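Local coordinates for outer protein YopM (Yersinia pestis, PDB 1JL5) that acts as a leucine-rich repeat effector and cytotoxin of the plague bacterium, probably altering host cell physiology to promote bacterial survival, and assembles into a hollow cylindrical tetramer, at the interface of chains A and B and the interface of chains A and C. Numbering follows the deposited sequence. Chains: chain A/B/C, outer protein YopM.

Contact 1: the interface of chains A and B. Residues chain A 372, 382-386; chain B 375, 379-383.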
loop_
_atom_site.group_PDB
_atom_site.type_symbol
_atom_site.label_atom_id
_atom_site.label_comp_id
_atom_site.label_asym_id
_atom_site.label_seq_id
_atom_site.Cartn_x
_atom_site.Cartn_y
_atom_site.Cartn_z
ATOM N N PHE A 372 -22.061 7.057 -8.465
ATOM C CA PHE A 372 -21.264 7.859 -7.554
ATOM C C PHE A 372 -22.127 9.035 -7.141
ATOM O O PHE A 372 -22.915 9.546 -7.932
ATOM C CB PHE A 372 -19.993 8.372 -8.233
ATOM C CG PHE A 372 -19.034 7.285 -8.638
ATOM C CD1 PHE A 372 -18.974 6.087 -7.931
ATOM C CD2 PHE A 372 -18.159 7.479 -9.703
ATOM C CE1 PHE A 372 -18.058 5.095 -8.280
ATOM C CE2 PHE A 372 -17.239 6.494 -10.059
ATOM C CZ PHE A 372 -17.186 5.301 -9.346
ATOM N N LEU A 382 -10.729 12.062 -3.389
ATOM C CA LEU A 382 -11.815 11.183 -3.765
ATOM C C LEU A 382 -11.351 9.810 -4.226
ATOM O O LEU A 382 -10.386 9.681 -4.980
ATOM C CB LEU A 382 -12.631 11.838 -4.877
ATOM C CG LEU A 382 -13.796 11.054 -5.474
ATOM C CD1 LEU A 382 -14.843 10.790 -4.408
ATOM C CD2 LEU A 382 -14.394 11.847 -6.622
ATOM N N ARG A 383 -12.044 8.785 -3.752
ATOM C CA ARG A 383 -11.751 7.418 -4.142
ATOM C C ARG A 383 -13.070 6.690 -4.156
ATOM O O ARG A 383 -13.763 6.607 -3.146
ATOM C CB ARG A 383 -10.772 6.745 -3.173
ATOM C CG ARG A 383 -9.456 7.494 -3.037
ATOM C CD ARG A 383 -8.313 6.624 -2.548
ATOM N NE ARG A 383 -8.687 5.773 -1.429
ATOM C CZ ARG A 383 -7.837 5.362 -0.492
ATOM N NH1 ARG A 383 -6.566 5.733 -0.543
ATOM N NH2 ARG A 383 -8.255 4.571 0.489
ATOM N N MET A 384 -13.436 6.201 -5.330
ATOM C CA MET A 384 -14.668 5.464 -5.491
ATOM C C MET A 384 -14.385 4.294 -6.404
ATOM O O MET A 384 -13.635 4.417 -7.365
ATOM C CB MET A 384 -15.752 6.353 -6.095
ATOM C CG MET A 384 -16.067 7.579 -5.259
ATOM S SD MET A 384 -17.562 8.418 -5.799
ATOM C CE MET A 384 -16.910 9.518 -7.045
ATOM N N ASN A 385 -14.978 3.154 -6.089
ATOM C CA ASN A 385 -14.793 1.962 -6.885
ATOM C C ASN A 385 -16.031 1.101 -6.722
ATOM O O ASN A 385 -16.345 0.649 -5.622
ATOM C CB ASN A 385 -13.547 1.205 -6.424
ATOM C CG ASN A 385 -13.143 0.110 -7.392
ATOM O OD1 ASN A 385 -11.955 -0.093 -7.661
ATOM N ND2 ASN A 385 -14.127 -0.611 -7.915
ATOM N N SER A 386 -16.739 0.888 -7.823
ATOM C CA SER A 386 -17.953 0.091 -7.809
ATOM C C SER A 386 -17.638 -1.387 -8.016
ATOM O O SER A 386 -16.500 -1.749 -8.314
ATOM C CB SER A 386 -18.900 0.586 -8.902
ATOM O OG SER A 386 -18.281 0.512 -10.173
ATOM N N ILE B 375 -17.080 13.203 -14.387
ATOM C CA ILE B 375 -16.824 11.778 -14.377
ATOM C C ILE B 375 -17.876 11.011 -15.152
ATOM O O ILE B 375 -19.046 10.992 -14.780
ATOM C CB ILE B 375 -16.779 11.240 -12.935
ATOM C CG1 ILE B 375 -15.727 12.012 -12.135
ATOM C CG2 ILE B 375 -16.469 9.759 -12.938
ATOM C CD1 ILE B 375 -14.363 12.086 -12.815
ATOM N N VAL B 379 -17.122 5.403 -15.382
ATOM C CA VAL B 379 -16.051 5.317 -14.399
ATOM C C VAL B 379 -16.464 4.489 -13.194
ATOM O O VAL B 379 -17.368 4.866 -12.452
ATOM C CB VAL B 379 -15.620 6.714 -13.929
ATOM C CG1 VAL B 379 -14.521 6.599 -12.878
ATOM C CG2 VAL B 379 -15.137 7.523 -15.121
ATOM N N GLU B 380 -15.797 3.354 -13.013
ATOM C CA GLU B 380 -16.073 2.457 -11.896
ATOM C C GLU B 380 -15.011 2.658 -10.822
ATOM O O GLU B 380 -15.278 2.548 -9.630
ATOM C CB GLU B 380 -16.008 0.996 -12.352
ATOM C CG GLU B 380 -16.740 0.692 -13.637
ATOM C CD GLU B 380 -16.548 -0.747 -14.091
ATOM O OE1 GLU B 380 -15.402 -1.243 -14.050
ATOM O OE2 GLU B 380 -17.541 -1.381 -14.504
ATOM N N ASP B 381 -13.799 2.947 -11.272
ATOM C CA ASP B 381 -12.655 3.126 -10.395
ATOM C C ASP B 381 -12.137 4.548 -10.503
ATOM O O ASP B 381 -11.502 4.914 -11.489
ATOM C CB ASP B 381 -11.567 2.145 -10.807
ATOM C CG ASP B 381 -10.362 2.208 -9.916
ATOM O OD1 ASP B 381 -10.218 3.197 -9.165
ATOM O OD2 ASP B 381 -9.550 1.268 -9.981
ATOM N N LEU B 382 -12.400 5.341 -9.476
ATOM C CA LEU B 382 -11.990 6.728 -9.476
ATOM C C LEU B 382 -11.131 7.106 -8.279
ATOM O O LEU B 382 -11.410 6.720 -7.144
ATOM C CB LEU B 382 -13.229 7.621 -9.508
ATOM C CG LEU B 382 -13.031 9.132 -9.449
ATOM C CD1 LEU B 382 -12.257 9.601 -10.666
ATOM C CD2 LEU B 382 -14.388 9.810 -9.388
ATOM N N ARG B 383 -10.073 7.857 -8.551
ATOM C CA ARG B 383 -9.188 8.338 -7.505
ATOM C C ARG B 383 -8.700 9.691 -7.953
ATOM O O ARG B 383 -8.080 9.829 -9.004
ATOM C CB ARG B 383 -8.009 7.387 -7.273
ATOM C CG ARG B 383 -8.442 5.973 -6.919
ATOM C CD ARG B 383 -7.377 5.182 -6.180
ATOM N NE ARG B 383 -6.055 5.320 -6.771
ATOM C CZ ARG B 383 -5.114 4.384 -6.712
ATOM N NH1 ARG B 383 -5.357 3.239 -6.089
ATOM N NH2 ARG B 383 -3.926 4.594 -7.264
HETATM O O HOH W 1 -10.885 4.110 -6.718
#
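Two copies of strand 381-385 pair antiparallel about a two-fold axis, with A:Arg383 facing B:Arg383. Backbone bonds carry the pairing. The amide N of A:Met384 gives a hydrogen bond to B:Leu382 O at 2.8 Å, and B:Leu382 N returns a straight one (177° at H) to A:Met384 O, nearly along that carbonyl's axis. One step on, A:Ser386 N reaches B:Glu380 O from above the carbonyl plane, 2.9 Å away. Water 1 sits beside this ladder: it lies 2.7 Å from the carboxylate oxygen OD1 of B:Asp381 and bridges to the carbonyl oxygens of A:Met384 and B:Leu382, so the acid is tied to the strand pair through solvent.

On the apolar side, the CD2 methyls of A:Leu382 and B:Leu382 meet at 3.4 Å as the two side chains cross obliquely, each with CG anti to the backbone N (chi1 177°). The CE methyl of A:Met384 packs tightly against the same B:Leu382 CD2, the two side chains lying side by side. A:Phe372 points its rim at chain B, CE2 coming 3.9 Å from B:Val379 CG1 in the plane of the ring, while A:Met384 CB rests on one face, toward the rim, from within chain A.

The arginines cross with CD against CD, 4.0 Å between A:Arg383 and B:Arg383. Both side chains bend at chi3, and the NE atoms of A:Arg383 and B:Arg383 stay 6.0 Å apart, which probably limits repulsion between like charges.

The strand is the last of the modelled leucine-rich repeat ladder, so its pairing joins the modelled C-terminal ends of two repeat stacks.

Contact 2: the interface of chains A and C. Residues chain A 246-248, 266-268, 286; chain C 307-308, 326, 328.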
loop_
_atom_site.group_PDB
_atom_site.type_symbol
_atom_site.label_atom_id
_atom_site.label_comp_id
_atom_site.label_asym_id
_atom_site.label_seq_id
_atom_site.Cartn_x
_atom_site.Cartn_y
_atom_site.Cartn_z
ATOM N N ASN A 246 -6.114 -2.413 20.305
ATOM C CA ASN A 246 -5.323 -3.620 20.278
ATOM C C ASN A 246 -5.084 -4.261 21.613
ATOM O O ASN A 246 -3.954 -4.563 21.986
ATOM C CB ASN A 246 -3.999 -3.321 19.599
ATOM C CG ASN A 246 -4.182 -3.022 18.153
ATOM O OD1 ASN A 246 -4.544 -3.907 17.385
ATOM N ND2 ASN A 246 -3.966 -1.772 17.763
ATOM N N ASN A 247 -6.165 -4.466 22.338
ATOM C CA ASN A 247 -6.075 -5.120 23.614
ATOM C C ASN A 247 -7.053 -6.263 23.577
ATOM O O ASN A 247 -7.405 -6.744 22.502
ATOM C CB ASN A 247 -6.383 -4.137 24.734
ATOM C CG ASN A 247 -5.172 -3.324 25.113
ATOM O OD1 ASN A 247 -4.177 -3.876 25.576
ATOM N ND2 ASN A 247 -5.232 -2.015 24.900
ATOM N N LEU A 248 -7.484 -6.706 24.744
ATOM C CA LEU A 248 -8.415 -7.811 24.818
ATOM C C LEU A 248 -9.671 -7.340 25.510
ATOM O O LEU A 248 -10.269 -8.062 26.300
ATOM C CB LEU A 248 -7.775 -8.958 25.587
ATOM C CG LEU A 248 -6.515 -9.471 24.894
ATOM C CD1 LEU A 248 -5.778 -10.442 25.803
ATOM C CD2 LEU A 248 -6.912 -10.133 23.589
ATOM N N ASP A 266 -9.583 -2.270 17.463
ATOM C CA ASP A 266 -9.209 -3.651 17.577
ATOM C C ASP A 266 -9.286 -4.187 18.985
ATOM O O ASP A 266 -8.279 -4.365 19.681
ATOM C CB ASP A 266 -7.809 -3.882 17.029
ATOM C CG ASP A 266 -7.542 -5.340 16.786
ATOM O OD1 ASP A 266 -8.397 -6.155 17.189
ATOM O OD2 ASP A 266 -6.498 -5.675 16.202
ATOM N N ASN A 267 -10.512 -4.421 19.404
ATOM C CA ASN A 267 -10.781 -5.001 20.692
ATOM C C ASN A 267 -11.981 -5.854 20.410
ATOM O O ASN A 267 -12.303 -6.095 19.254
ATOM C CB ASN A 267 -11.052 -3.928 21.735
ATOM C CG ASN A 267 -9.773 -3.408 22.346
ATOM O OD1 ASN A 267 -9.084 -4.136 23.060
ATOM N ND2 ASN A 267 -9.430 -2.155 22.048
ATOM N N TYR A 268 -12.660 -6.305 21.440
ATOM C CA TYR A 268 -13.785 -7.172 21.198
ATOM C C TYR A 268 -15.048 -6.496 21.652
ATOM O O TYR A 268 -15.911 -7.122 22.256
ATOM C CB TYR A 268 -13.580 -8.471 21.960
ATOM C CG TYR A 268 -14.249 -9.643 21.310
ATOM C CD1 TYR A 268 -13.826 -10.100 20.064
ATOM C CD2 TYR A 268 -15.286 -10.314 21.948
ATOM C CE1 TYR A 268 -14.417 -11.206 19.472
ATOM C CE2 TYR A 268 -15.885 -11.417 21.365
ATOM C CZ TYR A 268 -15.445 -11.856 20.132
ATOM O OH TYR A 268 -16.032 -12.945 19.560
ATOM N N GLU A 286 -12.336 -2.074 14.084
ATOM C CA GLU A 286 -11.891 -3.417 14.398
ATOM C C GLU A 286 -12.383 -3.938 15.719
ATOM O O GLU A 286 -11.629 -4.487 16.510
ATOM C CB GLU A 286 -10.377 -3.506 14.367
ATOM C CG GLU A 286 -9.826 -3.598 12.970
ATOM C CD GLU A 286 -8.343 -3.834 12.985
ATOM O OE1 GLU A 286 -7.904 -4.852 13.555
ATOM O OE2 GLU A 286 -7.613 -2.998 12.436
ATOM N N ASN C 307 -9.038 -11.209 13.585
ATOM C CA ASN C 307 -10.080 -11.782 14.398
ATOM C C ASN C 307 -9.632 -11.284 15.740
ATOM O O ASN C 307 -8.990 -10.246 15.825
ATOM C CB ASN C 307 -10.047 -13.304 14.324
ATOM C CG ASN C 307 -10.903 -13.826 13.202
ATOM O OD1 ASN C 307 -12.125 -13.791 13.289
ATOM N ND2 ASN C 307 -10.272 -14.286 12.125
ATOM N N GLU C 308 -9.961 -11.998 16.794
ATOM C CA GLU C 308 -9.516 -11.576 18.101
ATOM C C GLU C 308 -8.870 -12.821 18.671
ATOM O O GLU C 308 -8.978 -13.117 19.853
ATOM C CB GLU C 308 -10.703 -11.124 18.949
ATOM C CG GLU C 308 -10.277 -10.340 20.163
ATOM C CD GLU C 308 -9.711 -8.983 19.806
ATOM O OE1 GLU C 308 -9.309 -8.772 18.639
ATOM O OE2 GLU C 308 -9.664 -8.122 20.703
ATOM N N ASN C 326 -2.841 -9.673 12.581
ATOM C CA ASN C 326 -3.786 -8.826 13.264
ATOM C C ASN C 326 -4.746 -9.578 14.155
ATOM O O ASN C 326 -5.956 -9.576 13.946
ATOM C CB ASN C 326 -4.571 -7.994 12.253
ATOM C CG ASN C 326 -5.407 -6.937 12.926
ATOM O OD1 ASN C 326 -5.027 -6.423 13.972
ATOM N ND2 ASN C 326 -6.543 -6.601 12.330
ATOM N N LYS C 328 -4.694 -11.357 18.463
ATOM C CA LYS C 328 -4.207 -11.007 19.780
ATOM C C LYS C 328 -3.371 -12.138 20.314
ATOM O O LYS C 328 -3.389 -12.447 21.500
ATOM C CB LYS C 328 -5.383 -10.700 20.698
ATOM C CG LYS C 328 -6.237 -9.552 20.176
ATOM C CD LYS C 328 -5.438 -8.262 20.142
ATOM C CE LYS C 328 -6.162 -7.172 19.367
ATOM N NZ LYS C 328 -7.525 -6.891 19.901
#
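Loops of two leucine-rich repeat stacks meet here, and C:Lys328 reaches from chain C into chain A, onto carbonyls of two adjacent repeats. Its side chain bends at chi2 and at chi4 (56°). Hydrogen bonds of 2.6 Å run from C:Lys328 NZ to A:Asn247 O, in the carbonyl plane, and to A:Asp266 O, from well above it.

Charge adds to this grip. The same C:Lys328 NZ makes a salt bridge to A:Asp266 OD1, 2.9 Å away, though as a hydrogen bond it is weak. Within chain C it also bridges to C:Glu308 OE2, from above the carboxylate plane.

Calcium ligands of both chains gather in this patch, A:Asn246, A:Asp266 and C:Asn326 for one site and A:Asp266, C:Asn307 and C:Glu308 for another, so calcium probably bridges the interface. A:Asp266 OD1 and C:Glu308 OE1, 3.1 Å apart, would need a shared cation, probably calcium, with C:Lys328 adding positive charge. Likewise A:Asp266 OD2 and C:Asn326 OD1 lie 2.8 Å apart, oxygens that a calcium ion would reconcile.

The amide ND2 of C:Asn326 donates tip to tip to A:Glu286 OE1 at 2.5 Å (171° at H), in the amide plane but from above the carboxylate, the planes 87° apart.

Carbon contacts flank the charges. A:Leu248 slides antiparallel past the lysine stem, its CD2 methyl pressed 3.3 Å from C:Lys328 CB. A:Tyr268 has CG anti to the backbone N, which puts ring atom CD1 3.5 Å from C:Glu308 CB.

The C-alpha centres of contact 1 and contact 2 lie about 31 Å apart, and no residue belongs to both. Chain A is common to them: it meets chain B through the last modelled strand 381-385 and the loops before it, and chain C through loops of repeats 9 to 11. Contact 1 is built on continuous strand pairing, contact 2 on side chains and loop carbonyls. Each interface is two-fold symmetric, so every copy can use two different surfaces to hold two neighbours. Such a pair of interfaces suits closure of the homotetramer that forms the hollow cylinder.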